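PDB 1XV5: DNA alpha-glucosyltransferase from Enterobacteria phage T4, which belongs to the GT-B clan of glycosyltransferases, with two domains built on parallel beta sheets and uridine-5'-diphosphate bound in the cleft between them. Local coordinates for residues A[330-335]-A[383-388]; A[172-177]-A[302-307]; A[199-204]-A[229-234]; A[288-293]-A[317-322]. One frame throughout, in Å; residues are numbered along the deposited sequence.

How the contacts relate
The four contacts form two pairs. Contacts 3 and 4, with centres about 9 Å apart, lie in one seven-stranded parallel sheet, where strands 199-203 and 288-293 are neighbours. Contacts 1 and 2 have centres about 10 Å apart: contact 2 sets strand 172-174, an outermost strand of the other sheet, against loop 302-307, and contact 1 packs loop 330-335 on the end of helix 368-386. Along the chain contact 3 is nested inside the loop closed by contact 2, contact 4 alternates with contact 2, and contact 1 comes last. A hydrogen bond from Gln-293 to Glu-307 ties contact 4 to contact 2, whose centres are about 22 Å apart. Sheet core and domain junction thus meet beside uridine-5'-diphosphate.

Contact 1. Residues A[330-335]-A[383-388]; sequences LKFRVD and YQHQDS. With EDO (1,2-ethanediol), chain F.
Arg-333 closes on the backbone of Gln-384 through two donors that share one acceptor. Arg-333 NE lies 2.9 Å and its NH2 2.8 Å from Gln-384 O, which sits only 6° from the guanidinium plane, so the grip is side-on and flat. The bend at chi3 (63°) carries NE round to this carbonyl. Arg-333 NH2 has a second acceptor, O1 of a 1,2-ethanediol at 2.9 Å, a molecule probably left from crystallisation. The guanidinium also makes a cation-pi contact with Phe-390 of the next helix. Because Gln-384 O belongs to the last turn of helix 368-386, the positive group would be favoured by the helix end.

The second polar link runs the other way. His-385 NE2 donates to Lys-331 O across 3.2 Å, with the donor well above the carbonyl plane and the N-H...O angle bent to 145°. Between these links Phe-332 and His-385 meet rim to rim: CD1 of Phe-332 is 3.5 Å from CD2 of His-385, and neither ring covers the other's face. Phe-332 CZ approaches CB of Gln-384 at 3.9 Å, while its ring stacks on Phe-381.

Asp-387 then N-caps helix 388-399, and its OD1 accepts from Ile-181 N. A break between the last helices, with the second running back to the N-terminal domain, is characteristic of the GT-B fold.

Contact 2. Residues A[172-177]-A[302-307]; sequences VYNFQP and LQRSLE. With UDP (uridine-5'-diphosphate), chain C.
Asn-174, at the end of the edge strand 172-174, meets both Gln-303 and Arg-304. Its amide reaches tip to tip toward that of Gln-303, the planes only 9° apart and stacked, with ND2 of Asn-174 3.3 Å from CD of Gln-303. OE1 of Gln-303 accepts instead from Asp-143 N. The amide oxygen OD1 of Asn-174 is gripped side-on by Arg-304: NE and NH1 both lie 3.0 Å from it and hold it in the guanidinium plane. NH1 meets a lone pair of Asn-174 OD1 in the amide plane, whereas NE is tilted 25° from that plane. NH1 also forms a salt bridge with Glu-394 of helix 388-399. A water joins OD1 of Asn-174 to the N of Arg-304 and the OG of Ser-305.

At Phe-175 the side chain turns from the contact, and its carbonyl faces Ser-305, whose OG is hydrogen-bonded to His-141 ND1. Gln-176 crosses Arg-304 at about a right angle; its CG rests 3.6 Å from CB of Arg-304, and its amide group lies over one face of the Arg-304 guanidinium. Pro-177 finishes the run, with CD 3.5 Å from CB of Ser-305 and CG 3.3 Å from O of Leu-306.

Just beyond, Glu-307 CB comes within 3.5 Å of UDP O1A. This seam therefore joins the two GT-B domains beside the diphosphate end of the uridine-5'-diphosphate pocket.

Contact 3. Residues A[199-204]-A[229-234]; sequences INRWIG and STVMEG
Glu-233, Trp-202 and Val-231 have the most surface covered where parallel strands 199-203 and 229-233 run side by side, their axes 4.6 Å apart and 19° from parallel. Glu-233 reaches across to Arg-201 on the same face of the sheet: OE2 of Glu-233 takes NH1 of Arg-201 at 2.7 Å, a salt bridge made through the anti lone pair. The carboxylate and guanidinium planes stand 82° apart and one N-H...O bond joins them, a single-point contact rather than a flat two-pronged one. Both groups have further partners: OE1 of Glu-233 forms a salt bridge with Arg-284, and NE of Arg-201 is hydrogen-bonded to OG of Ser-288.

Val-231 lies beside Arg-201 and points the same way. Its CB is placed over one guanidinium face, and its CG1 comes to 3.4 Å from NH1 of Arg-201, giving the planar group an apolar cover.

On the other face Trp-202, with CG anti to the backbone N (chi1 180°), turns its indole beside Met-232. Met-232 sends CE over one face of the indole, 4.0 Å above its plane and offset toward the rim, while its CG touches CB of Trp-202 at 3.9 Å.

Backbone bonds alternate in the parallel pattern: Trp-202 N to Val-231 O and Glu-233 N to Trp-202 O are each 2.8 Å. Helix 212-223 makes the beta-alpha-beta connection; each strand is followed by a glycine, Gly-204 and Gly-234, and both touch uridine-5'-diphosphate. Chemically, the pair is apolar where Trp-202 and Met-232 meet, while the other face buries opposite charges that would compensate each other through Arg-201, Glu-233 and Arg-284.

Contact 4. Residues A[288-293]-A[317-322]; sequences SGFGYQ and GTIPVF
Tyr-292 carries Val-321 on one ring face: CB of Val-321 is 4.1 Å from the ring centroid and 21° off the normal, a CH-pi contact offset toward the rim. CG1 of Val-321 also lies 3.7 Å from CD1 of Tyr-292. The two strands, 290-293 and 319-322, belong to a beta-alpha-beta unit of the Rossmann-like sheet, with helix 308-316 between them, and run parallel. Phe-290 lies alongside Ile-319 on the same face, its CD2 3.6 Å from CB of Ile-319; the approach is oblique to the ring. Helix 354-365 packs on both aromatic residues through Ile-361.

The opposite face bears Gln-293 and Phe-322, where CB of Gln-293 meets CD1 of Phe-322 at 3.9 Å. Phe-322 also makes an edge-to-face contact with His-310 of the crossover helix. The amide of Gln-293 turns to the loop and helix beyond, binding Thr-309 OG1, Glu-307 OE1 and Ser-295 N.

Backbone evidence for the register comes from Gly-291, which uses both its N-H and its carbonyl: N donates to O of Ile-319 at 3.0 Å, and O accepts from N of Val-321 at 2.8 Å. Ile-319 N to Gly-289 O is a weak bond. Gly-317 ends helix 308-316 in a Schellman motif, and Thr-318 then leads into the strand. CG2 of Thr-318 lies 4.1 Å from CA of Gly-291. OG1 of Thr-318, anti to the backbone N (chi1 -176°), donates to the carbonyl O of Ser-288 at 2.7 Å, from 42° above the carbonyl plane.

Contact 1. Residues A[330-335]-A[383-388]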
# COMPACT_ATOMS: atom_id res chain seq x y z
N LEU A 330 -0.80 -0.92 15.77
CA LEU A 330 -0.10 -1.96 15.02
C LEU A 330 0.92 -2.66 15.91
O LEU A 330 1.50 -2.05 16.80
CB LEU A 330 0.62 -1.35 13.81
CG LEU A 330 -0.26 -0.98 12.62
CD1 LEU A 330 0.56 -0.23 11.59
CD2 LEU A 330 -0.87 -2.24 12.02
N LYS A 331 1.12 -3.95 15.65
CA LYS A 331 2.07 -4.75 16.42
C LYS A 331 3.31 -5.13 15.61
O LYS A 331 3.21 -5.55 14.46
CB LYS A 331 1.38 -6.02 16.94
CG LYS A 331 0.24 -5.77 17.91
CD LYS A 331 -0.28 -7.07 18.48
CE LYS A 331 -1.45 -6.86 19.43
NZ LYS A 331 -2.68 -6.43 18.71
N PHE A 332 4.46 -4.99 16.25
CA PHE A 332 5.76 -5.30 15.65
C PHE A 332 5.82 -6.78 15.27
O PHE A 332 5.46 -7.65 16.07
CB PHE A 332 6.85 -4.96 16.68
CG PHE A 332 8.26 -4.99 16.15
CD1 PHE A 332 8.54 -4.72 14.82
CD2 PHE A 332 9.32 -5.23 17.02
CE1 PHE A 332 9.86 -4.67 14.36
CE2 PHE A 332 10.64 -5.18 16.58
CZ PHE A 332 10.91 -4.90 15.25
N ARG A 333 6.25 -7.07 14.05
CA ARG A 333 6.33 -8.45 13.58
C ARG A 333 7.19 -9.32 14.49
O ARG A 333 6.88 -10.49 14.74
CB ARG A 333 6.92 -8.49 12.16
CG ARG A 333 6.90 -9.86 11.49
CD ARG A 333 7.73 -9.86 10.20
NE ARG A 333 9.13 -9.60 10.49
CZ ARG A 333 10.00 -10.51 10.91
NH1 ARG A 333 9.61 -11.77 11.07
NH2 ARG A 333 11.24 -10.16 11.20
N VAL A 334 8.27 -8.74 15.01
CA VAL A 334 9.21 -9.48 15.84
C VAL A 334 8.72 -9.92 17.22
O VAL A 334 8.83 -11.10 17.56
CB VAL A 334 10.52 -8.68 16.02
CG1 VAL A 334 11.47 -9.42 16.97
CG2 VAL A 334 11.19 -8.49 14.66
N ASP A 335 8.18 -9.01 18.01
CA ASP A 335 7.72 -9.40 19.34
C ASP A 335 6.26 -9.10 19.67
O ASP A 335 5.83 -9.28 20.81
CB ASP A 335 8.63 -8.78 20.41
CG ASP A 335 8.65 -7.27 20.34
OD1 ASP A 335 7.70 -6.69 19.78
OD2 ASP A 335 9.61 -6.67 20.86
N TYR A 383 12.77 -2.43 8.51
CA TYR A 383 13.31 -3.60 7.83
C TYR A 383 12.91 -4.86 8.61
O TYR A 383 12.38 -5.82 8.06
CB TYR A 383 14.84 -3.50 7.77
CG TYR A 383 15.53 -4.79 7.44
CD1 TYR A 383 15.49 -5.33 6.15
CD2 TYR A 383 16.22 -5.50 8.43
CE1 TYR A 383 16.11 -6.54 5.85
CE2 TYR A 383 16.84 -6.72 8.14
CZ TYR A 383 16.78 -7.23 6.85
OH TYR A 383 17.41 -8.42 6.55
N GLN A 384 13.16 -4.83 9.92
CA GLN A 384 12.81 -5.95 10.78
C GLN A 384 11.31 -6.21 10.79
O GLN A 384 10.87 -7.36 10.86
CB GLN A 384 13.28 -5.68 12.22
CG GLN A 384 14.79 -5.74 12.40
CD GLN A 384 15.32 -7.16 12.28
OE1 GLN A 384 16.51 -7.36 12.04
NE2 GLN A 384 14.45 -8.13 12.47
N HIS A 385 10.53 -5.15 10.69
CA HIS A 385 9.09 -5.30 10.72
C HIS A 385 8.42 -5.81 9.46
O HIS A 385 7.53 -6.65 9.53
CB HIS A 385 8.42 -3.98 11.11
CG HIS A 385 6.93 -4.10 11.28
ND1 HIS A 385 6.03 -3.50 10.43
CD2 HIS A 385 6.20 -4.80 12.17
CE1 HIS A 385 4.80 -3.82 10.80
NE2 HIS A 385 4.87 -4.61 11.85
N GLN A 386 8.86 -5.33 8.30
CA GLN A 386 8.16 -5.72 7.07
C GLN A 386 8.97 -5.95 5.80
O GLN A 386 8.43 -5.82 4.70
CB GLN A 386 7.07 -4.66 6.82
CG GLN A 386 5.79 -5.18 6.17
CD GLN A 386 4.61 -4.25 6.43
OE1 GLN A 386 4.26 -3.98 7.59
NE2 GLN A 386 3.98 -3.77 5.36
N ASP A 387 10.25 -6.30 5.92
CA ASP A 387 11.03 -6.56 4.71
C ASP A 387 10.54 -7.85 4.05
O ASP A 387 10.11 -8.78 4.74
CB ASP A 387 12.52 -6.72 5.03
CG ASP A 387 13.37 -6.82 3.77
OD1 ASP A 387 13.59 -5.78 3.10
OD2 ASP A 387 13.83 -7.94 3.44
N SER A 388 10.61 -7.91 2.72
CA SER A 388 10.17 -9.09 1.98
C SER A 388 10.87 -10.37 2.44
O SER A 388 10.27 -11.45 2.45
CB SER A 388 10.42 -8.90 0.48
OG SER A 388 9.63 -7.85 -0.04
C1 EDO F . 13.15 -12.99 12.07
O1 EDO F . 12.68 -11.94 12.93
C2 EDO F . 11.99 -13.83 11.50
O2 EDO F . 11.36 -14.62 12.52

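Contact 2. Residues A[172-177]-A[302-307]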
# COMPACT_ATOMS: atom_id res chain seq x y z
N VAL A 172 -8.74 -17.78 7.26
CA VAL A 172 -8.16 -16.56 6.70
C VAL A 172 -6.91 -16.26 7.52
O VAL A 172 -6.98 -16.13 8.74
CB VAL A 172 -9.12 -15.35 6.81
CG1 VAL A 172 -8.44 -14.10 6.23
CG2 VAL A 172 -10.42 -15.64 6.06
N TYR A 173 -5.78 -16.17 6.83
CA TYR A 173 -4.51 -15.90 7.49
C TYR A 173 -4.15 -14.43 7.41
O TYR A 173 -4.49 -13.75 6.44
CB TYR A 173 -3.40 -16.71 6.83
CG TYR A 173 -3.61 -18.20 6.89
CD1 TYR A 173 -3.29 -18.92 8.04
CD2 TYR A 173 -4.13 -18.89 5.79
CE1 TYR A 173 -3.49 -20.30 8.09
CE2 TYR A 173 -4.33 -20.26 5.84
CZ TYR A 173 -4.01 -20.96 6.99
OH TYR A 173 -4.20 -22.32 7.04
N ASN A 174 -3.45 -13.93 8.42
CA ASN A 174 -3.04 -12.54 8.40
C ASN A 174 -1.77 -12.44 7.58
O ASN A 174 -1.00 -13.40 7.48
CB ASN A 174 -2.77 -12.05 9.82
CG ASN A 174 -2.37 -10.59 9.85
OD1 ASN A 174 -1.19 -10.26 9.95
ND2 ASN A 174 -3.36 -9.71 9.74
N PHE A 175 -1.54 -11.27 6.98
CA PHE A 175 -0.34 -11.04 6.19
C PHE A 175 -0.01 -9.56 6.23
O PHE A 175 -0.86 -8.73 6.57
CB PHE A 175 -0.55 -11.47 4.73
CG PHE A 175 -1.17 -10.40 3.86
CD1 PHE A 175 -0.38 -9.62 3.02
CD2 PHE A 175 -2.54 -10.17 3.89
CE1 PHE A 175 -0.94 -8.62 2.22
CE2 PHE A 175 -3.12 -9.18 3.09
CZ PHE A 175 -2.31 -8.40 2.25
N GLN A 176 1.24 -9.24 5.92
CA GLN A 176 1.70 -7.86 5.85
C GLN A 176 2.17 -7.69 4.41
O GLN A 176 2.73 -8.62 3.84
CB GLN A 176 2.90 -7.61 6.75
CG GLN A 176 2.67 -7.79 8.23
CD GLN A 176 3.97 -7.72 9.00
OE1 GLN A 176 4.57 -6.65 9.15
NE2 GLN A 176 4.42 -8.87 9.48
N PRO A 177 1.93 -6.51 3.81
CA PRO A 177 2.36 -6.26 2.43
C PRO A 177 3.86 -5.91 2.48
O PRO A 177 4.23 -4.80 2.88
CB PRO A 177 1.49 -5.08 2.01
CG PRO A 177 1.31 -4.32 3.29
CD PRO A 177 1.11 -5.40 4.33
N LEU A 302 -6.32 -2.65 11.66
CA LEU A 302 -4.89 -2.73 11.93
C LEU A 302 -4.43 -3.90 12.80
O LEU A 302 -4.92 -4.09 13.91
CB LEU A 302 -4.43 -1.42 12.58
CG LEU A 302 -4.69 -0.16 11.75
CD1 LEU A 302 -4.45 1.09 12.59
CD2 LEU A 302 -3.79 -0.15 10.52
N GLN A 303 -3.48 -4.67 12.28
CA GLN A 303 -2.92 -5.80 13.00
C GLN A 303 -1.39 -5.66 12.98
O GLN A 303 -0.80 -5.26 13.98
CB GLN A 303 -3.36 -7.13 12.38
CG GLN A 303 -3.08 -8.35 13.27
CD GLN A 303 -3.98 -9.54 12.96
OE1 GLN A 303 -5.17 -9.38 12.71
NE2 GLN A 303 -3.41 -10.74 12.98
N ARG A 304 -0.77 -5.98 11.85
CA ARG A 304 0.69 -5.86 11.71
C ARG A 304 1.08 -5.08 10.45
O ARG A 304 2.23 -4.71 10.28
CB ARG A 304 1.36 -7.24 11.59
CG ARG A 304 1.30 -8.13 12.82
CD ARG A 304 2.03 -9.45 12.54
NE ARG A 304 1.42 -10.18 11.43
CZ ARG A 304 2.01 -11.18 10.77
NH1 ARG A 304 1.38 -11.78 9.77
NH2 ARG A 304 3.23 -11.57 11.11
N SER A 305 0.12 -4.82 9.58
CA SER A 305 0.43 -4.16 8.32
C SER A 305 0.62 -2.65 8.24
O SER A 305 -0.30 -1.88 8.51
CB SER A 305 -0.63 -4.54 7.27
OG SER A 305 -0.75 -5.94 7.14
N LEU A 306 1.84 -2.24 7.90
CA LEU A 306 2.10 -0.83 7.66
C LEU A 306 1.82 -0.81 6.16
O LEU A 306 1.67 -1.87 5.54
CB LEU A 306 3.57 -0.46 7.91
CG LEU A 306 3.93 -0.08 9.35
CD1 LEU A 306 5.44 0.15 9.44
CD2 LEU A 306 3.16 1.17 9.77
N GLU A 307 1.74 0.38 5.58
CA GLU A 307 1.48 0.50 4.15
C GLU A 307 2.78 0.74 3.41
O GLU A 307 3.81 1.04 4.03
CB GLU A 307 0.51 1.65 3.90
CG GLU A 307 -0.83 1.43 4.56
CD GLU A 307 -1.78 2.59 4.36
OE1 GLU A 307 -1.67 3.58 5.11
OE2 GLU A 307 -2.61 2.51 3.44
N1 UDP C . 2.19 5.38 -5.43
C2 UDP C . 2.82 5.82 -6.57
N3 UDP C . 2.27 6.94 -7.14
C4 UDP C . 1.17 7.65 -6.69
C5 UDP C . 0.58 7.13 -5.49
C6 UDP C . 1.09 6.03 -4.92
O2 UDP C . 3.81 5.27 -7.03
O4 UDP C . 0.79 8.64 -7.31
C1' UDP C . 2.72 4.17 -4.78
C2' UDP C . 3.17 4.36 -3.34
O2' UDP C . 4.47 4.93 -3.29
C3' UDP C . 3.10 2.93 -2.84
C4' UDP C . 1.80 2.44 -3.49
O4' UDP C . 1.67 3.22 -4.71
O3' UDP C . 4.21 2.19 -3.36
C5' UDP C . 0.56 2.62 -2.64
O5' UDP C . 0.49 1.60 -1.66
PA UDP C . 0.11 1.89 -0.14
O1A UDP C . 0.16 0.58 0.54
O2A UDP C . 0.96 3.00 0.37
O3A UDP C . -1.43 2.44 -0.17
PB UDP C . -2.70 2.10 -1.15
O1B UDP C . -3.92 2.16 -0.30
O2B UDP C . -2.60 2.97 -2.34
O3B UDP C . -2.46 0.59 -1.59
O HOH W 1 -1.25 -7.47 9.37

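Contact 3. Residues A[199-204]-A[229-234]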
# COMPACT_ATOMS: atom_id res chain seq x y z
N ILE A 199 12.26 20.77 3.97
CA ILE A 199 11.22 20.17 3.14
C ILE A 199 10.47 19.08 3.89
O ILE A 199 11.08 18.16 4.44
CB ILE A 199 11.81 19.54 1.85
CG1 ILE A 199 12.64 20.58 1.09
CG2 ILE A 199 10.69 18.99 0.98
CD1 ILE A 199 11.88 21.85 0.73
N ASN A 200 9.15 19.21 3.92
CA ASN A 200 8.28 18.24 4.58
C ASN A 200 7.42 17.67 3.48
O ASN A 200 6.58 18.37 2.92
CB ASN A 200 7.45 18.95 5.65
CG ASN A 200 8.31 19.65 6.69
OD1 ASN A 200 8.73 20.80 6.50
ND2 ASN A 200 8.60 18.95 7.77
N ARG A 201 7.63 16.39 3.17
CA ARG A 201 6.92 15.75 2.07
C ARG A 201 5.98 14.62 2.49
O ARG A 201 6.40 13.62 3.06
CB ARG A 201 7.96 15.23 1.07
CG ARG A 201 7.43 14.77 -0.29
CD ARG A 201 8.60 14.30 -1.17
NE ARG A 201 9.62 15.33 -1.34
CZ ARG A 201 9.59 16.29 -2.27
NH1 ARG A 201 8.59 16.36 -3.14
NH2 ARG A 201 10.56 17.20 -2.30
N TRP A 202 4.70 14.82 2.20
CA TRP A 202 3.64 13.86 2.50
C TRP A 202 3.38 13.09 1.20
O TRP A 202 3.39 13.67 0.12
CB TRP A 202 2.38 14.63 2.90
CG TRP A 202 1.18 13.79 3.24
CD1 TRP A 202 0.77 13.41 4.49
CD2 TRP A 202 0.21 13.26 2.32
NE1 TRP A 202 -0.40 12.69 4.40
CE2 TRP A 202 -0.76 12.58 3.08
CE3 TRP A 202 0.07 13.29 0.92
CZ2 TRP A 202 -1.86 11.93 2.50
CZ3 TRP A 202 -1.02 12.65 0.34
CH2 TRP A 202 -1.97 11.98 1.13
N ILE A 203 3.14 11.78 1.31
CA ILE A 203 2.83 10.96 0.13
C ILE A 203 1.61 10.09 0.39
O ILE A 203 1.40 9.60 1.51
CB ILE A 203 4.01 10.04 -0.28
CG1 ILE A 203 4.51 9.23 0.92
CG2 ILE A 203 5.13 10.87 -0.90
CD1 ILE A 203 5.51 8.12 0.54
N GLY A 204 0.79 9.91 -0.64
CA GLY A 204 -0.41 9.10 -0.52
C GLY A 204 -1.35 9.36 -1.69
O GLY A 204 -0.90 9.49 -2.83
N SER A 229 8.75 24.28 4.35
CA SER A 229 7.98 24.03 3.14
C SER A 229 7.29 22.68 3.19
O SER A 229 7.81 21.72 3.74
CB SER A 229 8.89 24.08 1.91
OG SER A 229 9.57 25.32 1.83
N THR A 230 6.10 22.62 2.59
CA THR A 230 5.35 21.38 2.55
C THR A 230 4.96 21.01 1.13
O THR A 230 4.48 21.84 0.36
CB THR A 230 4.07 21.47 3.40
OG1 THR A 230 4.42 21.55 4.78
CG2 THR A 230 3.19 20.24 3.18
N VAL A 231 5.19 19.74 0.80
CA VAL A 231 4.86 19.19 -0.50
C VAL A 231 4.03 17.95 -0.21
O VAL A 231 4.31 17.20 0.73
CB VAL A 231 6.12 18.76 -1.29
CG1 VAL A 231 5.71 18.06 -2.58
CG2 VAL A 231 6.98 19.98 -1.59
N MET A 232 2.99 17.74 -1.01
CA MET A 232 2.12 16.59 -0.85
C MET A 232 1.98 15.95 -2.22
O MET A 232 1.46 16.56 -3.15
CB MET A 232 0.77 17.04 -0.28
CG MET A 232 0.91 17.74 1.07
SD MET A 232 -0.62 18.44 1.72
CE MET A 232 -1.49 16.98 2.07
N GLU A 233 2.46 14.72 -2.34
CA GLU A 233 2.43 14.01 -3.61
C GLU A 233 1.40 12.90 -3.70
O GLU A 233 1.21 12.14 -2.76
CB GLU A 233 3.81 13.40 -3.90
CG GLU A 233 4.96 14.41 -4.05
CD GLU A 233 6.24 13.75 -4.55
OE1 GLU A 233 6.14 12.79 -5.32
OE2 GLU A 233 7.34 14.21 -4.18
N GLY A 234 0.75 12.81 -4.86
CA GLY A 234 -0.22 11.76 -5.09
C GLY A 234 -1.70 12.10 -4.97
O GLY A 234 -2.54 11.23 -5.18

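Contact 4. Residues A[288-293]-A[317-322]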
# COMPACT_ATOMS: atom_id res chain seq x y z
N SER A 288 14.58 14.91 1.16
CA SER A 288 13.65 15.71 1.97
C SER A 288 13.90 15.44 3.45
O SER A 288 14.08 14.29 3.86
CB SER A 288 12.21 15.37 1.61
OG SER A 288 11.94 15.62 0.25
N GLY A 289 13.90 16.50 4.25
CA GLY A 289 14.15 16.33 5.67
C GLY A 289 13.19 15.40 6.38
O GLY A 289 13.60 14.51 7.12
N PHE A 290 11.89 15.60 6.15
CA PHE A 290 10.89 14.78 6.81
C PHE A 290 9.79 14.30 5.88
O PHE A 290 9.26 15.06 5.08
CB PHE A 290 10.30 15.57 7.99
CG PHE A 290 11.34 16.06 8.94
CD1 PHE A 290 12.03 17.24 8.70
CD2 PHE A 290 11.71 15.28 10.04
CE1 PHE A 290 13.09 17.63 9.52
CE2 PHE A 290 12.76 15.67 10.87
CZ PHE A 290 13.45 16.85 10.61
N GLY A 291 9.49 13.01 6.00
CA GLY A 291 8.45 12.39 5.19
C GLY A 291 7.25 12.12 6.08
O GLY A 291 7.41 11.71 7.24
N TYR A 292 6.06 12.33 5.54
CA TYR A 292 4.84 12.14 6.30
C TYR A 292 3.91 11.09 5.72
O TYR A 292 3.65 11.07 4.52
CB TYR A 292 4.08 13.46 6.40
CG TYR A 292 4.82 14.54 7.14
CD1 TYR A 292 4.36 15.01 8.37
CD2 TYR A 292 5.98 15.11 6.61
CE1 TYR A 292 5.04 16.01 9.06
CE2 TYR A 292 6.67 16.11 7.30
CZ TYR A 292 6.19 16.56 8.52
OH TYR A 292 6.87 17.55 9.20
N GLN A 293 3.40 10.23 6.59
CA GLN A 293 2.46 9.19 6.20
C GLN A 293 1.52 9.21 7.38
O GLN A 293 1.82 8.66 8.44
CB GLN A 293 3.17 7.84 6.07
CG GLN A 293 2.50 6.90 5.08
CD GLN A 293 1.22 6.29 5.61
OE1 GLN A 293 0.63 6.79 6.56
NE2 GLN A 293 0.77 5.22 4.97
N GLY A 317 15.62 6.82 3.43
CA GLY A 317 16.47 7.67 4.23
C GLY A 317 15.98 9.01 4.75
O GLY A 317 16.80 9.86 5.10
N THR A 318 14.68 9.24 4.77
CA THR A 318 14.18 10.49 5.33
C THR A 318 13.72 10.11 6.73
O THR A 318 13.76 8.93 7.09
CB THR A 318 12.97 11.06 4.54
OG1 THR A 318 12.60 12.33 5.09
CG2 THR A 318 11.77 10.12 4.62
N ILE A 319 13.33 11.08 7.54
CA ILE A 319 12.83 10.77 8.88
C ILE A 319 11.34 10.53 8.75
O ILE A 319 10.60 11.41 8.30
CB ILE A 319 13.06 11.94 9.86
CG1 ILE A 319 14.54 12.04 10.21
CG2 ILE A 319 12.21 11.73 11.12
CD1 ILE A 319 15.09 10.83 10.95
N PRO A 320 10.87 9.33 9.12
CA PRO A 320 9.44 9.04 9.01
C PRO A 320 8.59 9.70 10.09
O PRO A 320 8.91 9.63 11.28
CB PRO A 320 9.37 7.51 9.13
CG PRO A 320 10.75 7.05 8.75
CD PRO A 320 11.63 8.10 9.39
N VAL A 321 7.51 10.33 9.67
CA VAL A 321 6.59 10.95 10.60
C VAL A 321 5.27 10.21 10.34
O VAL A 321 4.65 10.39 9.30
CB VAL A 321 6.42 12.46 10.33
CG1 VAL A 321 5.41 13.06 11.31
CG2 VAL A 321 7.78 13.16 10.48
N PHE A 322 4.88 9.36 11.29
CA PHE A 322 3.66 8.55 11.17
C PHE A 322 2.58 8.97 12.17
O PHE A 322 2.87 9.60 13.19
CB PHE A 322 3.95 7.06 11.44
CG PHE A 322 4.89 6.40 10.46
CD1 PHE A 322 5.22 6.99 9.25
CD2 PHE A 322 5.42 5.14 10.76
CE1 PHE A 322 6.05 6.34 8.33
CE2 PHE A 322 6.25 4.47 9.85
CZ PHE A 322 6.57 5.07 8.64